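Local coordinates for putative transcriptional regulator (Clostridium difficile, PDB 3QI7), which is of unknown function but has a periplasmic-binding-protein-like fold and probably binds a small ligand such as a sugar, at residues K218-Y223 against L245-I250; T165-D170 against F230-Y235. All blocks are in the same frame, centred on the assembly; numbering follows the deposited sequence.

Contact 1 (K218-Y223 against L245-I250); sequences KQVKKY and LELKYI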
ATOM      1  N   LYS A 218     -23.100 -17.335  11.254  1.00 32.30           N
ATOM      2  CA  LYS A 218     -24.297 -17.528  10.434  1.00 33.03           C
ATOM      3  C   LYS A 218     -23.979 -17.848   8.992  1.00 29.91           C
ATOM      4  O   LYS A 218     -24.630 -18.714   8.372  1.00 28.15           O
ATOM      5  CB  LYS A 218     -25.240 -16.308  10.540  1.00 34.46           C
ATOM      6  CG  LYS A 218     -25.893 -16.221  11.918  1.00 41.19           C
ATOM      7  CD  LYS A 218     -27.157 -15.366  11.938  1.00 45.14           C
ATOM      8  CE  LYS A 218     -26.859 -13.872  11.921  1.00 41.38           C
ATOM      9  NZ  LYS A 218     -28.064 -13.116  12.374  1.00 39.42           N
ATOM     10  N   GLN A 219     -22.980 -17.147   8.453  1.00 29.43           N
ATOM     11  CA  GLN A 219     -22.612 -17.295   7.060  1.00 28.01           C
ATOM     12  C   GLN A 219     -21.978 -18.665   6.802  1.00 29.62           C
ATOM     13  O   GLN A 219     -22.233 -19.279   5.760  1.00 32.29           O
ATOM     14  CB  GLN A 219     -21.695 -16.149   6.597  1.00 28.20           C
ATOM     15  CG  GLN A 219     -22.276 -14.717   6.791  1.00 26.73           C
ATOM     16  CD  GLN A 219     -23.534 -14.425   6.003  1.00 27.70           C
ATOM     17  OE1 GLN A 219     -23.920 -15.189   5.121  1.00 29.78           O
ATOM     18  NE2 GLN A 219     -24.175 -13.285   6.307  1.00 26.29           N
ATOM     19  N   VAL A 220     -21.187 -19.155   7.760  1.00 30.02           N
ATOM     20  CA  VAL A 220     -20.607 -20.507   7.695  1.00 29.81           C
ATOM     21  C   VAL A 220     -21.682 -21.612   7.787  1.00 33.41           C
ATOM     22  O   VAL A 220     -21.608 -22.627   7.096  1.00 34.50           O
ATOM     23  CB  VAL A 220     -19.499 -20.701   8.794  1.00 31.64           C
ATOM     24  CG1 VAL A 220     -19.018 -22.166   8.865  1.00 29.76           C
ATOM     25  CG2 VAL A 220     -18.323 -19.761   8.526  1.00 24.26           C
ATOM     26  N   LYS A 221     -22.702 -21.413   8.613  1.00 32.23           N
ATOM     27  CA  LYS A 221     -23.814 -22.373   8.666  1.00 35.85           C
ATOM     28  C   LYS A 221     -24.585 -22.436   7.352  1.00 35.32           C
ATOM     29  O   LYS A 221     -25.015 -23.514   6.918  1.00 36.34           O
ATOM     30  CB  LYS A 221     -24.771 -22.030   9.808  1.00 36.06           C
ATOM     31  CG  LYS A 221     -24.200 -22.380  11.157  1.00 41.91           C
ATOM     32  CD  LYS A 221     -25.173 -22.058  12.288  1.00 49.35           C
ATOM     33  CE  LYS A 221     -24.432 -21.826  13.612  1.00 50.70           C
ATOM     34  NZ  LYS A 221     -25.119 -22.503  14.724  1.00 57.41           N
ATOM     35  N   LYS A 222     -24.721 -21.291   6.706  1.00 33.67           N
ATOM     36  CA  LYS A 222     -25.438 -21.208   5.430  0.50 32.84           C
ATOM     37  C   LYS A 222     -24.677 -21.858   4.286  1.00 33.77           C
ATOM     38  O   LYS A 222     -25.229 -22.680   3.548  1.00 35.74           O
ATOM     39  CB  LYS A 222     -25.715 -19.757   5.063  0.50 32.34           C
ATOM     40  CG  LYS A 222     -26.818 -19.145   5.842  0.50 26.38           C
ATOM     41  CD  LYS A 222     -26.855 -17.653   5.632  0.50 26.96           C
ATOM     42  CE  LYS A 222     -26.821 -17.298   4.140  0.50 31.30           C
ATOM     43  NZ  LYS A 222     -26.534 -15.847   3.891  0.50 31.55           N
ATOM     44  N   TYR A 223     -23.403 -21.503   4.141  1.00 33.61           N
ATOM     45  CA  TYR A 223     -22.583 -21.948   3.012  1.00 33.16           C
ATOM     46  C   TYR A 223     -21.566 -23.045   3.283  1.00 33.04           C
ATOM     47  O   TYR A 223     -21.024 -23.622   2.344  1.00 35.98           O
ATOM     48  CB  TYR A 223     -21.836 -20.758   2.456  1.00 30.23           C
ATOM     49  CG  TYR A 223     -22.761 -19.694   1.926  1.00 31.59           C
ATOM     50  CD1 TYR A 223     -23.321 -19.793   0.648  1.00 38.12           C
ATOM     51  CD2 TYR A 223     -23.046 -18.566   2.677  1.00 34.49           C
ATOM     52  CE1 TYR A 223     -24.144 -18.786   0.141  1.00 35.00           C
ATOM     53  CE2 TYR A 223     -23.871 -17.585   2.196  1.00 33.58           C
ATOM     54  CZ  TYR A 223     -24.426 -17.692   0.936  1.00 36.08           C
ATOM     55  OH  TYR A 223     -25.246 -16.680   0.497  1.00 31.85           O
ATOM     56  N   LEU A 245      -9.401 -18.876  12.296  1.00 24.94           N
ATOM     57  CA  LEU A 245      -8.633 -19.956  12.935  1.00 27.66           C
ATOM     58  C   LEU A 245      -9.556 -21.029  13.530  1.00 29.76           C
ATOM     59  O   LEU A 245      -9.220 -22.212  13.543  1.00 30.74           O
ATOM     60  CB  LEU A 245      -7.657 -19.403  14.002  1.00 26.17           C
ATOM     61  CG  LEU A 245      -6.522 -18.514  13.456  1.00 26.72           C
ATOM     62  CD1 LEU A 245      -5.509 -18.172  14.550  1.00 28.12           C
ATOM     63  CD2 LEU A 245      -5.776 -19.119  12.235  1.00 24.47           C
ATOM     64  N   GLU A 246     -10.726 -20.605  13.994  1.00 29.09           N
ATOM     65  CA  GLU A 246     -11.719 -21.495  14.597  1.00 30.74           C
ATOM     66  C   GLU A 246     -12.595 -22.188  13.548  1.00 30.16           C
ATOM     67  O   GLU A 246     -12.787 -23.400  13.591  1.00 30.15           O
ATOM     68  CB  GLU A 246     -12.592 -20.679  15.570  1.00 32.89           C
ATOM     69  CG  GLU A 246     -13.642 -21.466  16.377  1.00 40.60           C
ATOM     70  CD  GLU A 246     -14.816 -20.583  16.822  1.00 41.97           C
ATOM     71  OE1 GLU A 246     -14.572 -19.411  17.182  1.00 46.72           O
ATOM     72  OE2 GLU A 246     -15.972 -21.049  16.779  1.00 47.00           O
ATOM     73  N   LEU A 247     -13.116 -21.432  12.590  1.00 26.43           N
ATOM     74  CA  LEU A 247     -14.115 -21.967  11.629  1.00 26.76           C
ATOM     75  C   LEU A 247     -13.508 -22.417  10.285  1.00 27.53           C
ATOM     76  O   LEU A 247     -14.172 -23.106   9.488  1.00 28.65           O
ATOM     77  CB  LEU A 247     -15.223 -20.926  11.383  1.00 25.50           C
ATOM     78  CG  LEU A 247     -16.187 -20.585  12.530  1.00 28.96           C
ATOM     79  CD1 LEU A 247     -17.250 -19.565  12.062  1.00 30.05           C
ATOM     80  CD2 LEU A 247     -16.875 -21.828  13.091  1.00 29.51           C
ATOM     81  N   LYS A 248     -12.280 -21.980  10.023  1.00 27.54           N
ATOM     82  CA  LYS A 248     -11.413 -22.501   8.974  1.00 27.37           C
ATOM     83  C   LYS A 248     -11.906 -22.126   7.600  1.00 26.49           C
ATOM     84  O   LYS A 248     -11.837 -22.902   6.653  1.00 24.44           O
ATOM     85  CB  LYS A 248     -11.193 -24.001   9.107  1.00 28.66           C
ATOM     86  CG  LYS A 248     -10.699 -24.428  10.486  1.00 32.41           C
ATOM     87  CD  LYS A 248      -9.370 -25.135  10.382  1.00 39.50           C
ATOM     88  CE  LYS A 248      -9.043 -25.914  11.652  1.00 45.85           C
ATOM     89  NZ  LYS A 248      -8.454 -25.014  12.671  1.00 47.45           N
ATOM     90  N   TYR A 249     -12.375 -20.888   7.507  1.00 26.31           N
ATOM     91  CA  TYR A 249     -12.835 -20.345   6.253  1.00 25.19           C
ATOM     92  C   TYR A 249     -11.670 -19.685   5.531  1.00 23.32           C
ATOM     93  O   TYR A 249     -10.516 -19.893   5.914  1.00 24.73           O
ATOM     94  CB  TYR A 249     -14.048 -19.403   6.471  1.00 26.18           C
ATOM     95  CG  TYR A 249     -13.913 -18.303   7.503  1.00 24.22           C
ATOM     96  CD1 TYR A 249     -13.183 -17.154   7.247  1.00 20.00           C
ATOM     97  CD2 TYR A 249     -14.577 -18.391   8.721  1.00 26.15           C
ATOM     98  CE1 TYR A 249     -13.114 -16.097   8.184  1.00 21.13           C
ATOM     99  CE2 TYR A 249     -14.495 -17.365   9.672  1.00 21.62           C
ATOM    100  CZ  TYR A 249     -13.770 -16.236   9.413  1.00 23.85           C
ATOM    101  OH  TYR A 249     -13.727 -15.249  10.367  1.00 25.47           O
ATOM    102  N   ILE A 250     -11.960 -18.945   4.471  1.00 23.86           N
ATOM    103  CA  ILE A 250     -10.927 -18.284   3.683  1.00 21.02           C
ATOM    104  C   ILE A 250     -10.877 -16.777   3.964  1.00 21.89           C
ATOM    105  O   ILE A 250     -11.918 -16.120   4.086  1.00 20.61           O
ATOM    106  CB  ILE A 250     -11.157 -18.492   2.157  1.00 22.71           C
ATOM    107  CG1 ILE A 250     -11.139 -19.975   1.789  1.00 23.22           C
ATOM    108  CG2 ILE A 250     -10.135 -17.767   1.341  1.00 20.47           C
ATOM    109  CD1 ILE A 250     -12.050 -20.305   0.573  1.00 22.59           C
TER
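Val220 meets Leu247 and Tyr249 where two consecutive helices, 203-223 and 234-247, meet near their C-terminal ends. They belong to a periplasmic-binding-protein-like domain, in which strand 228-231 joins the two helices. The contact is small and wholly apolar. In Val220, chi1 of 172° puts CG1 anti to the backbone N, which leaves CG2 anti to the carbonyl carbon, on the side of Leu247 and Tyr249. Leu247 answers with one branch: its CD1 stands 3.7 Å from Val220 CG2. The side chains of Val220 and Leu247 meet at a slant. The Val220 and Tyr249 side chains cross at about a right angle. In Tyr249, chi1 of 52° places CG between the backbone N and the carbonyl carbon. The ring hydroxyl is bonded to the backbone O of Ile240, inside helix 234-247, and this ties the far end of the ring to that helix. Ile216 continues the apolar patch on helix 203-223, touching both Leu247 and Tyr249. Just past helix 234-247, Lys248 takes positive phi. The Val220 methyl lies oblique to the tyrosine ring, with Tyr249 CD2 4.0 Å from Val220 CG2.

Contact 2 (T165-D170 against F230-Y235); sequences TDDLKD and FGVNEY
Asp167 and Asn233 face each other through two waters, while Val232 touches the aspartate directly. The contact joins the ends of two neighbouring strands of a parallel sheet and the loops that lead on into helices.

The water bridges are the main polar link. Water 1 donates to Asp167 OD1 at 2.6 Å and accepts from Asn233 ND2 at 2.8 Å. Water 2 donates to Asp167 OD2 at 2.7 Å. Its second bond, from Asn233 ND2, is weak at 3.2 Å. Each carboxylate oxygen therefore has its own water, and both waters lead to the same amide nitrogen. The direct approach of Asp167 OD2 to Asn233 ND2 is 4.2 Å, too long for a bond.

The van der Waals contact is made by one methyl. Val232 CG2 lies 3.5 Å from Asp167 OD2. It sits between the valine's backbone N and carbonyl carbon. The Asp167 and Val232 side chains run at a slant to each other. Asp167 has chi1 -67°, which puts its carboxylate beside its own backbone N, with OD2 nearest Val232 CG2.

A capping bond fixes the start of helix 234-247. Asn233 is its N-cap, with OD1 bonded to Met236 N; its ND2 is thus turned to the waters. Asp170 likewise caps the start of helix 171-186.

Around the contact, Asp167 also touches Ile173 of helix 171-186. Val232 packs on Arg176 of that helix and on His161 and Ala163 of strand 159-164, which pairs with strand 228-231.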
ATOM      1  N   THR A 165     -22.310   1.685   7.166  1.00 31.91           N
ATOM      2  CA  THR A 165     -22.821   2.608   6.145  1.00 33.97           C
ATOM      3  C   THR A 165     -21.995   3.907   6.100  1.00 35.61           C
ATOM      4  O   THR A 165     -21.840   4.497   5.017  1.00 34.58           O
ATOM      5  CB  THR A 165     -24.326   2.839   6.278  1.00 37.48           C
ATOM      6  OG1 THR A 165     -24.651   3.299   7.581  1.00 34.83           O
ATOM      7  CG2 THR A 165     -25.075   1.535   6.027  1.00 41.44           C
ATOM      8  N   ASP A 166     -21.397   4.300   7.240  1.00 31.44           N
ATOM      9  CA  ASP A 166     -20.400   5.375   7.246  1.00 32.15           C
ATOM     10  C   ASP A 166     -19.148   5.030   6.441  1.00 32.84           C
ATOM     11  O   ASP A 166     -18.649   5.885   5.694  1.00 32.40           O
ATOM     12  CB  ASP A 166     -19.989   5.775   8.652  1.00 32.15           C
ATOM     13  CG  ASP A 166     -21.068   6.599   9.392  1.00 34.66           C
ATOM     14  OD1 ASP A 166     -22.067   7.031   8.797  1.00 36.54           O
ATOM     15  OD2 ASP A 166     -20.896   6.825  10.585  1.00 38.89           O
ATOM     16  N   ASP A 167     -18.638   3.799   6.593  1.00 30.03           N
ATOM     17  CA  ASP A 167     -17.518   3.316   5.752  1.00 30.68           C
ATOM     18  C   ASP A 167     -17.809   3.454   4.256  1.00 28.05           C
ATOM     19  O   ASP A 167     -16.922   3.814   3.484  1.00 27.25           O
ATOM     20  CB  ASP A 167     -17.161   1.831   6.009  1.00 27.53           C
ATOM     21  CG  ASP A 167     -16.583   1.569   7.386  1.00 33.37           C
ATOM     22  OD1 ASP A 167     -15.793   2.399   7.924  1.00 36.94           O
ATOM     23  OD2 ASP A 167     -16.890   0.479   7.928  1.00 29.28           O
ATOM     24  N   LEU A 168     -19.034   3.132   3.856  1.00 28.99           N
ATOM     25  CA  LEU A 168     -19.442   3.244   2.457  1.00 32.66           C
ATOM     26  C   LEU A 168     -19.472   4.688   1.888  1.00 36.50           C
ATOM     27  O   LEU A 168     -19.662   4.851   0.672  1.00 34.47           O
ATOM     28  CB  LEU A 168     -20.791   2.540   2.230  1.00 34.15           C
ATOM     29  CG  LEU A 168     -20.859   1.023   2.527  1.00 37.28           C
ATOM     30  CD1 LEU A 168     -22.222   0.464   2.157  1.00 41.98           C
ATOM     31  CD2 LEU A 168     -19.786   0.251   1.782  1.00 35.31           C
ATOM     32  N   LYS A 169     -19.306   5.712   2.744  1.00 37.82           N
ATOM     33  CA  LYS A 169     -19.189   7.116   2.313  0.50 37.62           C
ATOM     34  C   LYS A 169     -17.814   7.381   1.720  1.00 37.75           C
ATOM     35  O   LYS A 169     -17.630   8.316   0.942  1.00 36.63           O
ATOM     36  CB  LYS A 169     -19.387   8.085   3.494  0.50 38.99           C
ATOM     37  CG  LYS A 169     -20.738   7.994   4.207  0.50 38.34           C
ATOM     38  CD  LYS A 169     -20.914   9.110   5.271  0.50 42.23           C
ATOM     39  CE  LYS A 169     -19.783   9.114   6.312  0.50 39.02           C
ATOM     40  NZ  LYS A 169     -20.141   9.858   7.553  0.50 39.79           N
ATOM     41  N   ASP A 170     -16.831   6.578   2.124  1.00 34.83           N
ATOM     42  CA  ASP A 170     -15.472   6.697   1.582  1.00 34.25           C
ATOM     43  C   ASP A 170     -15.464   6.214   0.126  1.00 34.25           C
ATOM     44  O   ASP A 170     -15.829   5.070  -0.134  1.00 31.56           O
ATOM     45  CB  ASP A 170     -14.487   5.887   2.432  1.00 31.95           C
ATOM     46  CG  ASP A 170     -13.093   5.824   1.826  1.00 39.80           C
ATOM     47  OD1 ASP A 170     -12.925   5.208   0.755  1.00 38.01           O
ATOM     48  OD2 ASP A 170     -12.151   6.383   2.425  1.00 47.44           O
ATOM     49  N   PHE A 230     -14.322 -10.807   4.150  1.00 20.30           N
ATOM     50  CA  PHE A 230     -13.536  -9.605   3.960  1.00 20.49           C
ATOM     51  C   PHE A 230     -14.107  -8.446   4.730  1.00 20.08           C
ATOM     52  O   PHE A 230     -15.317  -8.216   4.670  1.00 19.57           O
ATOM     53  CB  PHE A 230     -13.564  -9.241   2.486  1.00 18.63           C
ATOM     54  CG  PHE A 230     -12.818  -7.972   2.148  1.00 21.89           C
ATOM     55  CD1 PHE A 230     -11.428  -7.947   2.154  1.00 21.51           C
ATOM     56  CD2 PHE A 230     -13.498  -6.826   1.784  1.00 22.37           C
ATOM     57  CE1 PHE A 230     -10.720  -6.806   1.791  1.00 21.54           C
ATOM     58  CE2 PHE A 230     -12.794  -5.668   1.462  1.00 21.81           C
ATOM     59  CZ  PHE A 230     -11.402  -5.660   1.469  1.00 20.31           C
ATOM     60  N   GLY A 231     -13.226  -7.680   5.378  1.00 21.33           N
ATOM     61  CA  GLY A 231     -13.608  -6.432   6.062  1.00 20.20           C
ATOM     62  C   GLY A 231     -12.754  -5.258   5.610  1.00 21.88           C
ATOM     63  O   GLY A 231     -11.756  -5.423   4.861  1.00 19.09           O
ATOM     64  N   VAL A 232     -13.120  -4.067   6.079  1.00 22.20           N
ATOM     65  CA  VAL A 232     -12.622  -2.838   5.462  1.00 22.85           C
ATOM     66  C   VAL A 232     -11.680  -2.018   6.329  1.00 24.44           C
ATOM     67  O   VAL A 232     -11.202  -0.981   5.878  1.00 20.46           O
ATOM     68  CB  VAL A 232     -13.779  -1.973   4.877  1.00 22.10           C
ATOM     69  CG1 VAL A 232     -14.649  -2.783   3.905  1.00 22.47           C
ATOM     70  CG2 VAL A 232     -14.633  -1.342   5.995  1.00 21.37           C
ATOM     71  N   ASN A 233     -11.357  -2.520   7.532  1.00 23.19           N
ATOM     72  CA  ASN A 233     -10.339  -1.902   8.395  1.00 24.55           C
ATOM     73  C   ASN A 233      -9.635  -2.955   9.284  1.00 22.72           C
ATOM     74  O   ASN A 233     -10.046  -4.136   9.351  1.00 21.91           O
ATOM     75  CB  ASN A 233     -10.941  -0.762   9.250  1.00 24.29           C
ATOM     76  CG  ASN A 233     -12.147  -1.217  10.066  1.00 27.32           C
ATOM     77  OD1 ASN A 233     -12.055  -2.177  10.846  1.00 26.69           O
ATOM     78  ND2 ASN A 233     -13.298  -0.552   9.871  1.00 27.60           N
ATOM     79  N   GLU A 234      -8.580  -2.514   9.955  1.00 22.99           N
ATOM     80  CA  GLU A 234      -7.707  -3.424  10.663  1.00 25.30           C
ATOM     81  C   GLU A 234      -8.441  -4.046  11.841  1.00 24.99           C
ATOM     82  O   GLU A 234      -8.146  -5.177  12.231  1.00 23.53           O
ATOM     83  CB  GLU A 234      -6.471  -2.688  11.173  1.00 26.24           C
ATOM     84  CG  GLU A 234      -5.543  -2.187  10.091  1.00 32.95           C
ATOM     85  CD  GLU A 234      -4.363  -1.388  10.653  1.00 41.43           C
ATOM     86  OE1 GLU A 234      -4.373  -1.054  11.865  1.00 44.93           O
ATOM     87  OE2 GLU A 234      -3.419  -1.122   9.880  1.00 42.93           O
ATOM     88  N   TYR A 235      -9.373  -3.300  12.425  1.00 24.27           N
ATOM     89  CA  TYR A 235     -10.135  -3.812  13.576  1.00 26.06           C
ATOM     90  C   TYR A 235     -11.002  -5.002  13.110  1.00 24.35           C
ATOM     91  O   TYR A 235     -11.014  -6.056  13.747  1.00 22.66           O
ATOM     92  CB  TYR A 235     -10.988  -2.716  14.230  1.00 26.94           C
ATOM     93  CG  TYR A 235     -11.668  -3.191  15.503  1.00 29.53           C
ATOM     94  CD1 TYR A 235     -10.993  -3.181  16.721  1.00 34.78           C
ATOM     95  CD2 TYR A 235     -12.950  -3.704  15.476  1.00 34.63           C
ATOM     96  CE1 TYR A 235     -11.596  -3.655  17.894  1.00 39.61           C
ATOM     97  CE2 TYR A 235     -13.557  -4.182  16.640  1.00 37.37           C
ATOM     98  CZ  TYR A 235     -12.871  -4.154  17.843  1.00 37.94           C
ATOM     99  OH  TYR A 235     -13.483  -4.624  18.984  1.00 36.66           O
TER
HETATM  100  O   HOH W   1     -13.326   1.817   8.381  1.00 31.96           O
HETATM  101  O   HOH W   2     -16.364   0.158  10.539  1.00 32.49           O

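Contacts 1 and 2 lie on the same side of the chain's centre, in the part of the fold built around the parallel sheet 191-196, 159-164, 228-231. Their centres are 21 Å apart and their nearest atoms about 6 Å, so they do not touch. Helix 234-247 serves both: its N-terminal end takes part in contact 2, its C-terminal end in contact 1. Strand 228-231 follows helix 203-223 of contact 1 and leads into contact 2. Contact 2 is nearer the middle of the molecule, its centre 16 Å from that of the chain, against 28 Å for contact 1. One is water-bridged, the other apolar.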